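Local atomic coordinates of glycogen synthase (Cyanobacterium sp. CLg1, PDB entry 6GNF), a protein that belongs to the glycogen and starch synthase family and holds ADP and a glycan in the cleft between two Rossmann-like domains. Residues Ile356-Glu360 and Asn361-Ala365; Asp366-Ile369 and Ala370-Lys374; Ile387-Pro390 and Lys391-Gln394. One frame throughout, in Å; residues are numbered along the deposited sequence.

Overall arrangement
All three contacts are local, each made within one continuous run of chain, and all sit in the domain built on the six-stranded parallel sheet. Contact 1, buried and nearest the centre of the chain, is the loop after strand 352-356; charged groups gather there on the ADP phosphates, and a neutral amide reaches the glycan. Contact 2, partly buried, follows directly in sequence; backbone bonds and apolar packing carry it, the charged ends of Asp-366 and Lys-374 pairing elsewhere. Contact 3 lies at the surface, at the start of helix 390-402, and relies on backbone and carboxylate bonds. Leu-359 joins contacts 1 and 3 through a probable hydrogen bond from its N to Ile-387 O, while Leu-392 packs on Ile-369 of contact 2.

Contact 1 of 3, residues Ile356-Glu360 and Asn361-Ala365; sequences IGRLE and NQKGA. With ADP (adenosine-5'-diphosphate), chain F; AC1 (4,6-dideoxy-4-{[(1S,4R,5S,6S)-4,5,6-trihydroxy-3-(hydroxymethyl)cyclohex-2-en-1-yl]amino}-alpha-D-glucopyranose), chain D.
Arg-358 and Gln-362 meet through a hydrogen bond from NH2 to OE1 (3.0 Å), the amide plane turned 65° from the guanidinium. The oxygen lies in the guanidinium plane, whereas the N-H comes from above the amide carbonyl plane. Lys-363 shows how a long chain can be threaded past such a pair. Its CB and CG run along Arg-358 O, and a bend at chi2 (-71°) starts an extended tail toward the phosphates. CE lies 3.2 Å from ADP O1B, with Arg-358 NH2 a little farther off, and NZ reaches ADP O3A at 2.8 Å and also bonds O1B. Glu-434 pairs with the same ammonium.

Arg-358 holds the terminal phosphate by two neighbouring nitrogens, NE to ADP O3B at 2.9 Å and NH2 to O1B. Its third, NH1, forms a salt bridge with Glu-360 OE1 at 2.8 Å, so the guanidinium is gripped round its edge. The other carboxylate oxygen, Glu-360 OE2, accepts the backbone N-H of Gln-362 at 3.1 Å from above its plane. Gln-362 NE2 extends the network to the glycan, bonding AC1 O2B at 3.0 Å.

Both cations converge on one oxygen of the terminal phosphate, O1B; Arg-358 and Lys-363 probably balance the negative charge of the diphosphate together, while Glu-360 fixes the guanidinium.

Contact 2 of 3, residues Asp366-Ile369 and Ala370-Lys374; sequences DVII and AAMPK
Ile-368 and Met-372, four residues apart, cross at a slant on the same flank of the chain. Met-372 bends at chi2 (-72°), which folds its thioether back toward the preceding turn instead of letting it run on outward. The methyl CE consequently ends beside Ile-368, 3.7 Å from its O and 4.1 Å from CG2, a loose touch, while Met-372 CG comes against the carbonyl oxygen of Ile-369, 3.2 Å from it. Strand 381-385 receives both side chains, Ile-384 being their common neighbour.

The two alanines are turned to another flank, toward helix 485-503, where Ala-370 lies on Leu-488 and Ala-371 on Val-492 and Met-495. Ala-371 CB is also 3.2 Å from Val-367 O. Ile-369, directed away from the following residues, meets Leu-392 of helix 390-402.

Backbone bonding changes as the turn proceeds. Ala-370 N donates a sound bond to Asp-366 O, 3.1 Å long, but Ala-371 N divides itself weakly between Val-367 O and Ile-368 O, and Met-372 N reaches Ile-369 O only weakly at 3.4 Å. The spacing thus passes from four residues to three. Such tightening accompanies the end of helix 365-370, the first helix after strand 352-356 in this Rossmann-like domain, wedged between its parallel sheet and helix 485-503.

Contact 3 of 3, residues Ile387-Pro390 and Lys391-Gln394; sequences IGSP and KLEQ
The chain between Ile-387 and Gln-394 leaves an irregular loop and turns into a helix at Ser-389, the N-cap residue, whose O receives Glu-393 N at 2.8 Å in a nearly straight bond (175° at the hydrogen). A weak second bond from Leu-392 N converges on that oxygen, and Pro-390 O takes Gln-394 N at 3.0 Å, so that four-residue spacing is established in the opening turn.

Glu-393 is the side chain that reaches back across this turn. With CG anti to its own carbonyl carbon (chi1 -73°) and the rest of the chain extended, it passes beside Ser-389 O, which CG approaches to 3.4 Å, and delivers OE1 to the backbone N-H of Gly-388 at 2.8 Å. The donor meets the carboxylate on its anti side, 18° out of the plane. Ile-387 runs alongside and points the same way, its CB 3.3 Å from OE1.

This is the start of helix 390-402, which follows strand 381-385 in the parallel sheet of the Rossmann-like domain. The Glu-393 carboxylate bonds to the loop before the N-cap, while the N-cap serine makes no capping bond through its own side chain. The negative group lies at the positive end of the helix dipole, an arrangement that would favour its charged form.

Ser-389 OG instead lies against Leu-392, 3.4 Å from CD1, and forms a weak hydrogen bond with Leu-359 O. Leu-359 also rests on Leu-392 and Glu-393, bringing the loop after strand 352-356 against this helix start.

Contact 1 of 3, residues Ile356-Glu360 and Asn361-Ala365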
loop_
_atom_site.group_PDB
_atom_site.type_symbol
_atom_site.label_atom_id
_atom_site.label_comp_id
_atom_site.label_asym_id
_atom_site.label_seq_id
_atom_site.Cartn_x
_atom_site.Cartn_y
_atom_site.Cartn_z
ATOM N N ILE A 356 0.335 -14.474 0.578
ATOM C CA ILE A 356 -0.854 -13.679 0.834
ATOM C C ILE A 356 -0.731 -12.400 0.030
ATOM O O ILE A 356 0.206 -11.641 0.232
ATOM C CB ILE A 356 -1.002 -13.308 2.321
ATOM C CG1 ILE A 356 -0.847 -14.543 3.212
ATOM C CG2 ILE A 356 -2.354 -12.654 2.563
ATOM C CD1 ILE A 356 -0.683 -14.212 4.680
ATOM N N GLY A 357 -1.649 -12.161 -0.897
ATOM C CA GLY A 357 -1.609 -10.912 -1.651
ATOM C C GLY A 357 -2.610 -10.813 -2.772
ATOM O O GLY A 357 -3.201 -11.801 -3.173
ATOM N N ARG A 358 -2.794 -9.591 -3.264
ATOM C CA ARG A 358 -3.639 -9.320 -4.428
ATOM C C ARG A 358 -3.227 -10.237 -5.573
ATOM O O ARG A 358 -2.038 -10.502 -5.766
ATOM C CB ARG A 358 -3.517 -7.847 -4.849
ATOM C CG ARG A 358 -4.090 -6.869 -3.827
ATOM C CD ARG A 358 -3.965 -5.404 -4.238
ATOM N NE ARG A 358 -2.594 -4.887 -4.157
ATOM C CZ ARG A 358 -1.809 -4.597 -5.201
ATOM N NH1 ARG A 358 -2.226 -4.765 -6.459
ATOM N NH2 ARG A 358 -0.584 -4.141 -4.996
ATOM N N LEU A 359 -4.207 -10.767 -6.298
ATOM C CA LEU A 359 -3.937 -11.613 -7.464
ATOM C C LEU A 359 -3.772 -10.736 -8.714
ATOM O O LEU A 359 -4.592 -10.772 -9.633
ATOM C CB LEU A 359 -5.071 -12.612 -7.660
ATOM C CG LEU A 359 -5.348 -13.539 -6.481
ATOM C CD1 LEU A 359 -6.567 -14.395 -6.775
ATOM C CD2 LEU A 359 -4.136 -14.410 -6.187
ATOM N N GLU A 360 -2.706 -9.945 -8.718
ATOM C CA GLU A 360 -2.449 -8.949 -9.742
ATOM C C GLU A 360 -0.990 -9.092 -10.192
ATOM O O GLU A 360 -0.168 -9.650 -9.473
ATOM C CB GLU A 360 -2.734 -7.561 -9.157
ATOM C CG GLU A 360 -2.796 -6.410 -10.194
ATOM C CD GLU A 360 -1.667 -5.361 -10.066
ATOM O OE1 GLU A 360 -1.722 -4.473 -9.180
ATOM O OE2 GLU A 360 -0.715 -5.439 -10.873
ATOM N N ASN A 361 -0.687 -8.572 -11.375
ATOM C CA ASN A 361 0.656 -8.686 -11.947
ATOM C C ASN A 361 1.785 -8.358 -10.962
ATOM O O ASN A 361 2.793 -9.054 -10.906
ATOM C CB ASN A 361 0.787 -7.786 -13.178
ATOM C CG ASN A 361 2.149 -7.912 -13.844
ATOM O OD1 ASN A 361 2.492 -8.965 -14.392
ATOM N ND2 ASN A 361 2.951 -6.863 -13.763
ATOM N N GLN A 362 1.625 -7.282 -10.206
ATOM C CA GLN A 362 2.648 -6.849 -9.264
ATOM C C GLN A 362 3.168 -7.961 -8.352
ATOM O O GLN A 362 4.374 -8.043 -8.110
ATOM C CB GLN A 362 2.136 -5.697 -8.389
ATOM C CG GLN A 362 3.203 -5.209 -7.420
ATOM C CD GLN A 362 2.732 -4.135 -6.489
ATOM O OE1 GLN A 362 1.745 -3.450 -6.753
ATOM N NE2 GLN A 362 3.425 -3.985 -5.368
ATOM N N LYS A 363 2.261 -8.802 -7.846
ATOM C CA LYS A 363 2.580 -9.769 -6.779
ATOM C C LYS A 363 3.042 -11.145 -7.251
ATOM O O LYS A 363 3.559 -11.924 -6.456
ATOM C CB LYS A 363 1.372 -9.936 -5.854
ATOM C CG LYS A 363 0.900 -8.648 -5.189
ATOM C CD LYS A 363 1.870 -8.165 -4.127
ATOM C CE LYS A 363 1.450 -6.813 -3.579
ATOM N NZ LYS A 363 2.337 -6.353 -2.470
ATOM N N GLY A 364 2.859 -11.453 -8.532
ATOM C CA GLY A 364 3.374 -12.696 -9.099
ATOM C C GLY A 364 2.663 -13.961 -8.666
ATOM O O GLY A 364 3.255 -15.042 -8.706
ATOM N N ALA A 365 1.390 -13.850 -8.299
ATOM C CA ALA A 365 0.572 -15.018 -7.987
ATOM C C ALA A 365 0.465 -15.946 -9.196
ATOM O O ALA A 365 0.463 -17.180 -9.050
ATOM C CB ALA A 365 -0.812 -14.590 -7.521
HETATM P PB ADP F . -0.005 -4.098 -1.202
HETATM O O1B ADP F . 0.901 -3.847 -2.380
HETATM O O2B ADP F . -0.141 -2.911 -0.288
HETATM O O3B ADP F . -1.291 -4.786 -1.568
HETATM P PA ADP F . 1.457 -4.984 1.120
HETATM O O1A ADP F . 2.151 -3.635 1.251
HETATM O O2A ADP F . 2.191 -6.275 1.457
HETATM O O3A ADP F . 0.838 -5.191 -0.363
HETATM O "O5'" ADP F . 0.105 -4.951 2.007
HETATM C "C5'" ADP F . -0.988 -5.837 1.742
HETATM C "C4'" ADP F . -1.657 -6.162 3.072
HETATM O "O4'" ADP F . -2.928 -6.793 2.897
HETATM C "C3'" ADP F . -0.806 -7.125 3.873
HETATM O "O3'" ADP F . -0.800 -6.675 5.231
HETATM C "C2'" ADP F . -1.483 -8.467 3.706
HETATM O "O2'" ADP F . -1.330 -9.212 4.910
HETATM C "C1'" ADP F . -2.935 -8.120 3.426
HETATM N N9 ADP F . -3.651 -8.984 2.448
HETATM C C8 ADP F . -3.485 -8.998 1.108
HETATM N N7 ADP F . -4.330 -9.885 0.515
HETATM C C5 ADP F . -5.067 -10.447 1.489
HETATM C C6 ADP F . -6.142 -11.456 1.577
HETATM N N6 ADP F . -6.618 -12.067 0.474
HETATM N N1 ADP F . -6.636 -11.758 2.796
HETATM C C2 ADP F . -6.183 -11.174 3.918
HETATM N N3 ADP F . -5.208 -10.246 3.908
HETATM C C4 ADP F . -4.623 -9.844 2.754
HETATM C C1 AC1 D . -3.557 1.415 -3.506
HETATM O O2 AC1 D . -2.395 3.521 -3.891
HETATM C C2 AC1 D . -2.388 2.315 -3.101
HETATM C C4A AC1 D . 3.620 -0.678 -0.111
HETATM C C3 AC1 D . -1.045 1.594 -3.228
HETATM O O3 AC1 D . -0.052 2.450 -2.656
HETATM C C4 AC1 D . -1.065 0.216 -2.528
HETATM N N4A AC1 D . 0.208 -0.538 -2.604
HETATM C C5 AC1 D . -2.235 -0.575 -3.135
HETATM O O5 AC1 D . -3.462 0.123 -2.889
HETATM C C6 AC1 D . -2.381 -1.972 -2.554
HETATM C C1B AC1 D . 1.513 -0.063 -2.135
HETATM C C2B AC1 D . 2.702 -1.028 -2.416
HETATM O O2B AC1 D . 2.356 -2.146 -3.227
HETATM C C3B AC1 D . 3.354 -1.665 -1.209
HETATM O O3B AC1 D . 4.613 -2.215 -1.595
HETATM O O4 AC1 D . 4.035 -1.444 1.025
HETATM C C5B AC1 D . 2.381 0.119 0.204
HETATM C C7B AC1 D . 1.428 0.346 -0.685
HETATM C C6B AC1 D . 2.251 0.719 1.569
HETATM O O6B AC1 D . 3.376 1.580 1.752
#

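Contact 2 of 3, residues Asp366-Ile369 and Ala370-Lys374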
loop_
_atom_site.group_PDB
_atom_site.type_symbol
_atom_site.label_atom_id
_atom_site.label_comp_id
_atom_site.label_asym_id
_atom_site.label_seq_id
_atom_site.Cartn_x
_atom_site.Cartn_y
_atom_site.Cartn_z
ATOM N N ASP A 366 0.410 -15.362 -10.392
ATOM C CA ASP A 366 0.387 -16.151 -11.634
ATOM C C ASP A 366 1.630 -17.039 -11.799
ATOM O O ASP A 366 1.547 -18.123 -12.375
ATOM C CB ASP A 366 0.166 -15.253 -12.869
ATOM C CG ASP A 366 1.301 -14.255 -13.109
ATOM O OD1 ASP A 366 1.845 -13.669 -12.139
ATOM O OD2 ASP A 366 1.638 -14.039 -14.293
ATOM N N VAL A 367 2.763 -16.572 -11.278
ATOM C CA VAL A 367 4.015 -17.332 -11.287
ATOM C C VAL A 367 3.908 -18.574 -10.401
ATOM O O VAL A 367 4.352 -19.670 -10.788
ATOM C CB VAL A 367 5.202 -16.464 -10.802
ATOM C CG1 VAL A 367 6.474 -17.291 -10.677
ATOM C CG2 VAL A 367 5.413 -15.275 -11.732
ATOM N N ILE A 368 3.308 -18.412 -9.220
ATOM C CA ILE A 368 3.182 -19.524 -8.273
ATOM C C ILE A 368 2.314 -20.625 -8.870
ATOM O O ILE A 368 2.689 -21.797 -8.850
ATOM C CB ILE A 368 2.596 -19.085 -6.912
ATOM C CG1 ILE A 368 3.475 -18.017 -6.259
ATOM C CG2 ILE A 368 2.483 -20.282 -5.971
ATOM C CD1 ILE A 368 2.878 -17.411 -5.005
ATOM N N ILE A 369 1.175 -20.235 -9.434
ATOM C CA ILE A 369 0.257 -21.184 -10.050
ATOM C C ILE A 369 0.916 -21.908 -11.227
ATOM O O ILE A 369 0.797 -23.124 -11.352
ATOM C CB ILE A 369 -1.046 -20.489 -10.496
ATOM C CG1 ILE A 369 -1.856 -20.076 -9.264
ATOM C CG2 ILE A 369 -1.884 -21.405 -11.382
ATOM C CD1 ILE A 369 -2.938 -19.057 -9.551
ATOM N N ALA A 370 1.622 -21.159 -12.069
ATOM C CA ALA A 370 2.306 -21.739 -13.226
ATOM C C ALA A 370 3.473 -22.643 -12.819
ATOM O O ALA A 370 3.872 -23.520 -13.587
ATOM C CB ALA A 370 2.793 -20.643 -14.161
ATOM N N ALA A 371 4.006 -22.442 -11.615
ATOM C CA ALA A 371 5.168 -23.197 -11.142
ATOM C C ALA A 371 4.832 -24.596 -10.632
ATOM O O ALA A 371 5.743 -25.387 -10.384
ATOM C CB ALA A 371 5.885 -22.415 -10.049
ATOM N N MET A 372 3.543 -24.903 -10.483
ATOM C CA MET A 372 3.101 -26.141 -9.820
ATOM C C MET A 372 3.709 -27.427 -10.383
ATOM O O MET A 372 4.151 -28.275 -9.608
ATOM C CB MET A 372 1.571 -26.241 -9.818
ATOM C CG MET A 372 0.893 -25.237 -8.898
ATOM S SD MET A 372 1.108 -25.641 -7.151
ATOM C CE MET A 372 0.928 -24.024 -6.402
ATOM N N PRO A 373 3.761 -27.569 -11.722
ATOM C CA PRO A 373 4.363 -28.788 -12.278
ATOM C C PRO A 373 5.798 -29.022 -11.801
ATOM O O PRO A 373 6.176 -30.164 -11.542
ATOM C CB PRO A 373 4.326 -28.545 -13.791
ATOM C CG PRO A 373 3.227 -27.554 -13.993
ATOM C CD PRO A 373 3.264 -26.672 -12.785
ATOM N N LYS A 374 6.575 -27.950 -11.656
ATOM C CA LYS A 374 7.957 -28.060 -11.188
ATOM C C LYS A 374 8.077 -28.156 -9.667
ATOM O O LYS A 374 9.115 -28.564 -9.155
ATOM C CB LYS A 374 8.780 -26.864 -11.666
ATOM C CG LYS A 374 9.033 -26.826 -13.168
ATOM C CD LYS A 374 10.364 -26.152 -13.475
ATOM C CE LYS A 374 10.580 -25.948 -14.965
ATOM N NZ LYS A 374 9.911 -24.705 -15.434
#

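Contact 3 of 3, residues Ile387-Pro390 and Lys391-Gln394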
loop_
_atom_site.group_PDB
_atom_site.type_symbol
_atom_site.label_atom_id
_atom_site.label_comp_id
_atom_site.label_asym_id
_atom_site.label_seq_id
_atom_site.Cartn_x
_atom_site.Cartn_y
_atom_site.Cartn_z
ATOM N N ILE A 387 -7.233 -12.276 -3.679
ATOM C CA ILE A 387 -8.351 -11.938 -4.567
ATOM C C ILE A 387 -7.920 -10.962 -5.674
ATOM O O ILE A 387 -6.998 -10.166 -5.489
ATOM C CB ILE A 387 -9.539 -11.325 -3.789
ATOM C CG1 ILE A 387 -9.091 -10.135 -2.934
ATOM C CG2 ILE A 387 -10.185 -12.383 -2.917
ATOM C CD1 ILE A 387 -10.223 -9.219 -2.526
ATOM N N GLY A 388 -8.619 -11.009 -6.805
ATOM C CA GLY A 388 -8.335 -10.114 -7.933
ATOM C C GLY A 388 -9.086 -10.506 -9.192
ATOM O O GLY A 388 -10.296 -10.295 -9.289
ATOM N N SER A 389 -8.369 -11.075 -10.161
ATOM C CA SER A 389 -8.967 -11.449 -11.440
ATOM C C SER A 389 -9.885 -12.644 -11.280
ATOM O O SER A 389 -9.494 -13.635 -10.672
ATOM C CB SER A 389 -7.889 -11.798 -12.469
ATOM O OG SER A 389 -6.708 -11.061 -12.247
ATOM N N PRO A 390 -11.101 -12.564 -11.845
ATOM C CA PRO A 390 -12.020 -13.697 -11.848
ATOM C C PRO A 390 -11.389 -15.022 -12.259
ATOM O O PRO A 390 -11.668 -16.033 -11.623
ATOM C CB PRO A 390 -13.079 -13.278 -12.865
ATOM C CG PRO A 390 -13.132 -11.795 -12.737
ATOM C CD PRO A 390 -11.745 -11.339 -12.356
ATOM N N LYS A 391 -10.538 -15.027 -13.283
ATOM C CA LYS A 391 -9.966 -16.299 -13.753
ATOM C C LYS A 391 -8.609 -16.636 -13.144
ATOM O O LYS A 391 -8.113 -17.747 -13.331
ATOM C CB LYS A 391 -9.940 -16.412 -15.287
ATOM C CG LYS A 391 -9.040 -15.452 -16.053
ATOM C CD LYS A 391 -8.785 -15.996 -17.463
ATOM C CE LYS A 391 -9.106 -14.993 -18.567
ATOM N NZ LYS A 391 -8.168 -13.836 -18.601
ATOM N N LEU A 392 -8.018 -15.704 -12.402
ATOM C CA LEU A 392 -6.927 -16.069 -11.498
ATOM C C LEU A 392 -7.520 -16.750 -10.266
ATOM O O LEU A 392 -7.040 -17.803 -9.840
ATOM C CB LEU A 392 -6.082 -14.857 -11.090
ATOM C CG LEU A 392 -4.810 -14.614 -11.910
ATOM C CD1 LEU A 392 -4.190 -13.273 -11.555
ATOM C CD2 LEU A 392 -3.801 -15.734 -11.693
ATOM N N GLU A 393 -8.565 -16.138 -9.706
ATOM C CA GLU A 393 -9.327 -16.712 -8.591
ATOM C C GLU A 393 -9.879 -18.098 -8.902
ATOM O O GLU A 393 -9.826 -18.985 -8.061
ATOM C CB GLU A 393 -10.483 -15.786 -8.198
ATOM C CG GLU A 393 -10.045 -14.523 -7.476
ATOM C CD GLU A 393 -11.209 -13.635 -7.083
ATOM O OE1 GLU A 393 -10.974 -12.526 -6.566
ATOM O OE2 GLU A 393 -12.367 -14.051 -7.276
ATOM N N GLN A 394 -10.373 -18.288 -10.121
ATOM C CA GLN A 394 -10.898 -19.581 -10.548
ATOM C C GLN A 394 -9.780 -20.613 -10.666
ATOM O O GLN A 394 -9.973 -21.783 -10.338
ATOM C CB GLN A 394 -11.620 -19.445 -11.888
ATOM C CG GLN A 394 -12.402 -20.681 -12.313
ATOM C CD GLN A 394 -12.787 -20.657 -13.784
ATOM O OE1 GLN A 394 -12.701 -19.618 -14.447
ATOM N NE2 GLN A 394 -13.202 -21.809 -14.305
#